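Local coordinates for protein transcriptional regulator, TetR family (Cytophaga hutchinsonii, PDB 3EUP) that probably binds operator DNA through an N-terminal helix-turn-helix domain and regulates transcription, as a dimeric member of the TetR family, at residues F24-L29 and K55-A59; N66-V70 and P104-L110. All coordinates share one frame; numbering follows the deposited sequence.

Contact 1 (F24-L29 and K55-A59); sequences FNVKGL and KEAVA
Phe24 and Leu29 reach out from the C-terminal part of helix 10-31 and close on Lys55, Val58 and Ala59 in the first turn of helix 55-78. The phenyl ring of Phe24 lies flat against the second helix: Ala59 CA sits 4.0 Å from the ring centroid, almost on its normal, a CH-pi contact over the face. Val58 meets the same ring obliquely, its CG1 3.4 Å from Phe24 CE2. With CG anti to the backbone nitrogen (chi1 170°), the end of Leu29 comes up against helix 55-78, and Leu29 CD1 packs 3.8 Å from Ala59 CB. The same methyl also meets the aliphatic part of Lys55, with Leu29 CD1 3.9 Å from Lys55 CG. The lysine chain, bent at chi3 and chi4, carries its ammonium back to the first helix, where Lys55 NZ donates a 2.9 Å hydrogen bond to Leu29 O, tilted 25° from the carbonyl plane. Lys55 NZ is shared with Thr32 O, its stronger partner, just past helix 10-31. The short segments run roughly antiparallel, at 147°, with axes 11.6 Å apart. Helix 10-31 is thus packed on the start of helix 55-78 across helices 34-41 and 45-48, consistent with the helix-turn-helix DNA-binding domain of TetR regulators. Phe24 also touches Ala62 further along helix 55-78, while Leu29 N is hydrogen-bonded to Glu116 of helix 109-117.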
ATOM      1  N   PHE A  24       7.987   4.046 -14.531  1.00 21.68           N
ATOM      2  CA  PHE A  24       6.732   3.320 -14.273  1.00 20.52           C
ATOM      3  C   PHE A  24       6.479   3.198 -12.772  1.00 20.76           C
ATOM      4  O   PHE A  24       5.344   3.304 -12.326  1.00 21.40           O
ATOM      5  CB  PHE A  24       6.694   1.936 -14.899  1.00 20.00           C
ATOM      6  CG  PHE A  24       6.452   1.954 -16.367  1.00 19.94           C
ATOM      7  CD1 PHE A  24       5.196   2.301 -16.885  1.00 19.69           C
ATOM      8  CD2 PHE A  24       7.486   1.687 -17.237  1.00 18.71           C
ATOM      9  CE1 PHE A  24       4.966   2.329 -18.275  1.00 19.88           C
ATOM     10  CE2 PHE A  24       7.284   1.730 -18.636  1.00 18.57           C
ATOM     11  CZ  PHE A  24       6.028   2.040 -19.146  1.00 20.38           C
ATOM     12  N   ASN A  25       7.524   2.957 -11.996  1.00 21.39           N
ATOM     13  CA  ASN A  25       7.371   2.737 -10.554  1.00 22.16           C
ATOM     14  C   ASN A  25       6.831   3.971  -9.835  1.00 24.05           C
ATOM     15  O   ASN A  25       6.147   3.829  -8.831  1.00 25.55           O
ATOM     16  CB  ASN A  25       8.663   2.260  -9.901  1.00 21.71           C
ATOM     17  CG  ASN A  25       8.434   1.600  -8.563  1.00 21.38           C
ATOM     18  OD1 ASN A  25       7.466   0.852  -8.370  1.00 22.47           O
ATOM     19  ND2 ASN A  25       9.312   1.879  -7.625  1.00 21.81           N
ATOM     20  N   VAL A  26       7.089   5.146 -10.389  1.00 24.78           N
ATOM     21  CA  VAL A  26       6.677   6.437  -9.815  1.00 25.12           C
ATOM     22  C   VAL A  26       5.351   6.943 -10.381  1.00 25.56           C
ATOM     23  O   VAL A  26       4.436   7.292  -9.630  1.00 25.18           O
ATOM     24  CB  VAL A  26       7.788   7.492 -10.049  1.00 25.08           C
ATOM     25  CG1 VAL A  26       7.269   8.958  -9.805  1.00 25.87           C
ATOM     26  CG2 VAL A  26       8.938   7.192  -9.138  1.00 25.32           C
ATOM     27  N   LYS A  27       5.225   6.927 -11.701  1.00 25.87           N
ATOM     28  CA  LYS A  27       4.073   7.514 -12.387  1.00 26.61           C
ATOM     29  C   LYS A  27       2.959   6.514 -12.699  1.00 26.23           C
ATOM     30  O   LYS A  27       1.825   6.914 -13.005  1.00 25.06           O
ATOM     31  CB  LYS A  27       4.526   8.164 -13.688  1.00 26.83           C
ATOM     32  CG  LYS A  27       5.517   9.290 -13.494  1.00 31.28           C
ATOM     33  CD  LYS A  27       5.670  10.083 -14.808  1.00 37.27           C
ATOM     34  CE  LYS A  27       6.198  11.491 -14.581  1.00 40.18           C
ATOM     35  NZ  LYS A  27       6.267  12.246 -15.864  1.00 42.65           N
ATOM     36  N   GLY A  28       3.266   5.219 -12.652  1.00 25.02           N
ATOM     37  CA  GLY A  28       2.261   4.221 -12.964  1.00 24.81           C
ATOM     38  C   GLY A  28       2.074   4.077 -14.464  1.00 24.97           C
ATOM     39  O   GLY A  28       2.651   4.800 -15.234  1.00 25.07           O
ATOM     40  N   LEU A  29       1.309   3.087 -14.872  1.00 26.35           N
ATOM     41  CA  LEU A  29       1.075   2.864 -16.298  1.00 27.93           C
ATOM     42  C   LEU A  29       0.276   4.051 -16.875  1.00 28.82           C
ATOM     43  O   LEU A  29       0.650   4.607 -17.900  1.00 28.56           O
ATOM     44  CB  LEU A  29       0.376   1.522 -16.501  1.00 28.42           C
ATOM     45  CG  LEU A  29      -0.170   1.208 -17.898  1.00 29.61           C
ATOM     46  CD1 LEU A  29       0.964   1.017 -18.938  1.00 27.40           C
ATOM     47  CD2 LEU A  29      -1.166  -0.010 -17.845  1.00 31.11           C
ATOM     48  N   LYS A  55       3.053  -0.016 -24.802  1.00 29.17           N
ATOM     49  CA  LYS A  55       3.447   0.530 -23.506  1.00 29.92           C
ATOM     50  C   LYS A  55       3.213  -0.473 -22.385  1.00 30.36           C
ATOM     51  O   LYS A  55       3.991  -0.544 -21.425  1.00 29.17           O
ATOM     52  CB  LYS A  55       2.691   1.820 -23.206  1.00 30.07           C
ATOM     53  CG  LYS A  55       3.082   2.430 -21.860  1.00 32.38           C
ATOM     54  CD  LYS A  55       2.645   3.857 -21.709  1.00 35.85           C
ATOM     55  CE  LYS A  55       1.157   3.969 -21.675  1.00 36.36           C
ATOM     56  NZ  LYS A  55       0.714   5.045 -20.759  1.00 37.15           N
ATOM     57  N   GLU A  56       2.115  -1.234 -22.509  1.00 30.33           N
ATOM     58  CA  GLU A  56       1.754  -2.217 -21.502  1.00 30.67           C
ATOM     59  C   GLU A  56       2.798  -3.317 -21.385  1.00 28.04           C
ATOM     60  O   GLU A  56       3.103  -3.729 -20.284  1.00 27.85           O
ATOM     61  CB  GLU A  56       0.348  -2.813 -21.757  1.00 31.41           C
ATOM     62  CG  GLU A  56       0.166  -4.220 -21.201  1.00 36.69           C
ATOM     63  CD  GLU A  56      -1.281  -4.725 -21.215  1.00 43.65           C
ATOM     64  OE1 GLU A  56      -2.204  -3.930 -21.582  1.00 48.93           O
ATOM     65  OE2 GLU A  56      -1.482  -5.908 -20.803  1.00 46.58           O
ATOM     66  N   ALA A  57       3.320  -3.798 -22.507  1.00 27.02           N
ATOM     67  CA  ALA A  57       4.417  -4.761 -22.511  1.00 25.71           C
ATOM     68  C   ALA A  57       5.661  -4.174 -21.802  1.00 24.83           C
ATOM     69  O   ALA A  57       6.340  -4.883 -21.072  1.00 24.40           O
ATOM     70  CB  ALA A  57       4.784  -5.197 -23.940  1.00 24.99           C
ATOM     71  N   VAL A  58       5.916  -2.882 -21.989  1.00 23.85           N
ATOM     72  CA  VAL A  58       7.024  -2.221 -21.285  1.00 23.13           C
ATOM     73  C   VAL A  58       6.756  -2.168 -19.767  1.00 22.39           C
ATOM     74  O   VAL A  58       7.643  -2.451 -18.987  1.00 21.45           O
ATOM     75  CB  VAL A  58       7.305  -0.786 -21.798  1.00 22.45           C
ATOM     76  CG1 VAL A  58       8.577  -0.256 -21.136  1.00 21.80           C
ATOM     77  CG2 VAL A  58       7.370  -0.746 -23.348  1.00 21.43           C
ATOM     78  N   ALA A  59       5.522  -1.851 -19.373  1.00 22.32           N
ATOM     79  CA  ALA A  59       5.118  -1.789 -17.940  1.00 21.52           C
ATOM     80  C   ALA A  59       5.272  -3.126 -17.242  1.00 21.85           C
ATOM     81  O   ALA A  59       5.770  -3.184 -16.123  1.00 22.14           O
ATOM     82  CB  ALA A  59       3.708  -1.298 -17.802  1.00 21.42           C
TER

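Contact 2 (N66-V70 and P104-L110); sequences NWGHV and PVGGCPL
Trp67 and Leu110 each swing away from their own backbone nitrogen (Trp67 chi1 -176°, Leu110 chi1 171°), and the two side chains lie side by side, pointing the same way. Leu110 CD1 touches the far end of the indole, 3.6 Å from Trp67 CH2. Pro109 meets the ring at its edge, close to the ring plane, where Pro109 CG is 3.9 Å from Trp67 CE3; this same carbon presses on the helix backbone, 3.6 Å from Trp67 N. Cys108 SG approaches obliquely, 4.1 Å from Trp67 CZ3, in a loose sulfur-aromatic contact. Replacing Trp67 by an alanine would probably leave Leu110 and Cys108 without their aromatic partner and open a gap beside Pro109. Further along, Val70 CG2 touches both prolines, 3.7 Å from Pro104 CD and 4.0 Å from Pro109 CD. Pro104 also rests on Asn66, its CG 3.6 Å from Asn66 O. No hydrogen bond crosses the interface; the contact is van der Waals packing, mostly apolar. Trp67 also packs on Ala131 of helix 122-148, and Leu110 reaches Leu174 of the second subunit. The motif facing helix 55-78 is a type II beta turn, Pro104 to Gly107, leading into a helix N-capped by Cys108, within the all-helical core of a TetR-type regulatory domain.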
ATOM      1  N   ASN A  66      11.788  -4.341 -11.558  1.00 23.06           N
ATOM      2  CA  ASN A  66      11.668  -3.683 -10.249  1.00 22.67           C
ATOM      3  C   ASN A  66      11.545  -4.637  -9.074  1.00 22.86           C
ATOM      4  O   ASN A  66      12.298  -4.542  -8.081  1.00 23.80           O
ATOM      5  CB  ASN A  66      10.480  -2.705 -10.263  1.00 22.23           C
ATOM      6  CG  ASN A  66      10.828  -1.393 -10.940  1.00 23.39           C
ATOM      7  OD1 ASN A  66       9.962  -0.715 -11.504  1.00 27.36           O
ATOM      8  ND2 ASN A  66      12.101  -1.044 -10.916  1.00 20.28           N
ATOM      9  N   TRP A  67      10.604  -5.565  -9.203  1.00 23.28           N
ATOM     10  CA  TRP A  67      10.412  -6.580  -8.211  1.00 23.48           C
ATOM     11  C   TRP A  67      11.571  -7.593  -8.232  1.00 23.07           C
ATOM     12  O   TRP A  67      12.009  -8.032  -7.180  1.00 22.87           O
ATOM     13  CB  TRP A  67       9.050  -7.243  -8.382  1.00 22.79           C
ATOM     14  CG  TRP A  67       8.774  -8.230  -7.321  1.00 25.39           C
ATOM     15  CD1 TRP A  67       8.699  -9.583  -7.463  1.00 26.19           C
ATOM     16  CD2 TRP A  67       8.637  -7.962  -5.923  1.00 25.40           C
ATOM     17  NE1 TRP A  67       8.453 -10.163  -6.249  1.00 26.90           N
ATOM     18  CE2 TRP A  67       8.424  -9.188  -5.286  1.00 26.43           C
ATOM     19  CE3 TRP A  67       8.633  -6.789  -5.156  1.00 27.50           C
ATOM     20  CZ2 TRP A  67       8.195  -9.285  -3.924  1.00 27.55           C
ATOM     21  CZ3 TRP A  67       8.405  -6.882  -3.801  1.00 29.74           C
ATOM     22  CH2 TRP A  67       8.186  -8.119  -3.200  1.00 28.79           C
ATOM     23  N   GLY A  68      12.070  -7.956  -9.413  1.00 23.38           N
ATOM     24  CA  GLY A  68      13.244  -8.836  -9.480  1.00 23.22           C
ATOM     25  C   GLY A  68      14.418  -8.223  -8.696  1.00 24.16           C
ATOM     26  O   GLY A  68      15.212  -8.934  -8.045  1.00 22.44           O
ATOM     27  N   HIS A  69      14.531  -6.895  -8.756  1.00 24.24           N
ATOM     28  CA  HIS A  69      15.558  -6.206  -8.002  1.00 24.62           C
ATOM     29  C   HIS A  69      15.329  -6.318  -6.497  1.00 24.86           C
ATOM     30  O   HIS A  69      16.295  -6.566  -5.741  1.00 25.71           O
ATOM     31  CB  HIS A  69      15.630  -4.745  -8.381  1.00 24.98           C
ATOM     32  CG  HIS A  69      16.774  -4.033  -7.749  1.00 27.21           C
ATOM     33  ND1 HIS A  69      16.643  -3.288  -6.595  1.00 33.12           N
ATOM     34  CD2 HIS A  69      18.086  -3.992  -8.073  1.00 28.47           C
ATOM     35  CE1 HIS A  69      17.821  -2.800  -6.253  1.00 30.00           C
ATOM     36  NE2 HIS A  69      18.713  -3.213  -7.133  1.00 31.47           N
ATOM     37  N   VAL A  70      14.081  -6.160  -6.044  1.00 24.25           N
ATOM     38  CA  VAL A  70      13.814  -6.293  -4.615  1.00 23.43           C
ATOM     39  C   VAL A  70      14.131  -7.733  -4.181  1.00 24.64           C
ATOM     40  O   VAL A  70      14.738  -7.942  -3.145  1.00 24.38           O
ATOM     41  CB  VAL A  70      12.349  -5.953  -4.223  1.00 23.50           C
ATOM     42  CG1 VAL A  70      12.099  -6.295  -2.727  1.00 21.70           C
ATOM     43  CG2 VAL A  70      12.032  -4.499  -4.505  1.00 20.95           C
ATOM     44  N   PRO A 104      13.959   0.085  -5.498  1.00 26.98           N
ATOM     45  CA  PRO A 104      13.861   0.870  -6.723  1.00 26.78           C
ATOM     46  C   PRO A 104      13.411   2.301  -6.416  1.00 25.85           C
ATOM     47  O   PRO A 104      12.760   2.561  -5.396  1.00 22.63           O
ATOM     48  CB  PRO A 104      12.777   0.156  -7.534  1.00 27.42           C
ATOM     49  CG  PRO A 104      12.578  -1.168  -6.886  1.00 28.39           C
ATOM     50  CD  PRO A 104      13.014  -1.041  -5.463  1.00 27.47           C
ATOM     51  N   VAL A 105      13.784   3.219  -7.299  1.00 26.25           N
ATOM     52  CA  VAL A 105      13.234   4.579  -7.256  1.00 26.25           C
ATOM     53  C   VAL A 105      11.703   4.516  -7.257  1.00 25.99           C
ATOM     54  O   VAL A 105      11.130   3.832  -8.082  1.00 26.44           O
ATOM     55  CB  VAL A 105      13.683   5.400  -8.469  1.00 26.44           C
ATOM     56  CG1 VAL A 105      12.901   6.731  -8.548  1.00 26.27           C
ATOM     57  CG2 VAL A 105      15.197   5.664  -8.381  1.00 27.29           C
ATOM     58  N   GLY A 106      11.058   5.223  -6.335  1.00 25.39           N
ATOM     59  CA  GLY A 106       9.590   5.144  -6.186  1.00 25.67           C
ATOM     60  C   GLY A 106       9.074   4.130  -5.182  1.00 25.06           C
ATOM     61  O   GLY A 106       7.867   4.081  -4.927  1.00 25.75           O
ATOM     62  N   GLY A 107       9.953   3.301  -4.618  1.00 24.60           N
ATOM     63  CA  GLY A 107       9.579   2.429  -3.506  1.00 24.25           C
ATOM     64  C   GLY A 107       9.180   1.051  -3.980  1.00 24.81           C
ATOM     65  O   GLY A 107       9.734   0.551  -4.977  1.00 26.20           O
ATOM     66  N   CYS A 108       8.223   0.438  -3.284  1.00 24.17           N
ATOM     67  CA  CYS A 108       7.920  -0.958  -3.496  1.00 24.94           C
ATOM     68  C   CYS A 108       7.041  -1.112  -4.718  1.00 25.55           C
ATOM     69  O   CYS A 108       5.932  -0.575  -4.746  1.00 24.70           O
ATOM     70  CB  CYS A 108       7.203  -1.578  -2.301  1.00 24.64           C
ATOM     71  SG  CYS A 108       6.843  -3.327  -2.511  1.00 27.17           S
ATOM     72  N   PRO A 109       7.533  -1.849  -5.739  1.00 25.99           N
ATOM     73  CA  PRO A 109       6.696  -2.058  -6.919  1.00 26.80           C
ATOM     74  C   PRO A 109       5.440  -2.902  -6.653  1.00 26.93           C
ATOM     75  O   PRO A 109       4.453  -2.815  -7.403  1.00 26.34           O
ATOM     76  CB  PRO A 109       7.625  -2.745  -7.904  1.00 27.37           C
ATOM     77  CG  PRO A 109       8.729  -3.342  -7.077  1.00 28.06           C
ATOM     78  CD  PRO A 109       8.876  -2.441  -5.880  1.00 26.75           C
ATOM     79  N   LEU A 110       5.467  -3.723  -5.602  1.00 26.97           N
ATOM     80  CA  LEU A 110       4.353  -4.604  -5.341  1.00 27.44           C
ATOM     81  C   LEU A 110       3.204  -3.756  -4.806  1.00 27.14           C
ATOM     82  O   LEU A 110       2.059  -3.835  -5.286  1.00 25.82           O
ATOM     83  CB  LEU A 110       4.805  -5.703  -4.381  1.00 28.75           C
ATOM     84  CG  LEU A 110       3.827  -6.661  -3.765  1.00 33.16           C
ATOM     85  CD1 LEU A 110       4.623  -7.751  -3.010  1.00 34.61           C
ATOM     86  CD2 LEU A 110       2.892  -5.890  -2.855  1.00 38.88           C
TER

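From the N terminus, helix 10-31 supplies the first half of contact 1, which closes when the chain, after the short helices 34-41 and 45-48, enters helix 55-78. The same helix then opens contact 2 about two turns further on, and that contact closes, after helices 84-88 and 91-96, at the turn and the start of helix 109-117. The two are therefore in series, neither nested nor crossed, with centres about 12 Å apart. Helix 55-78 joins them, probably linking the helix-turn-helix region to the regulatory one. Asn25 makes a second bridge: its ND2 probably hydrogen-bonds to Val105 O (2.7 Å) and Gly107 O (3.0 Å), tying helix 10-31 directly to the turn of contact 2.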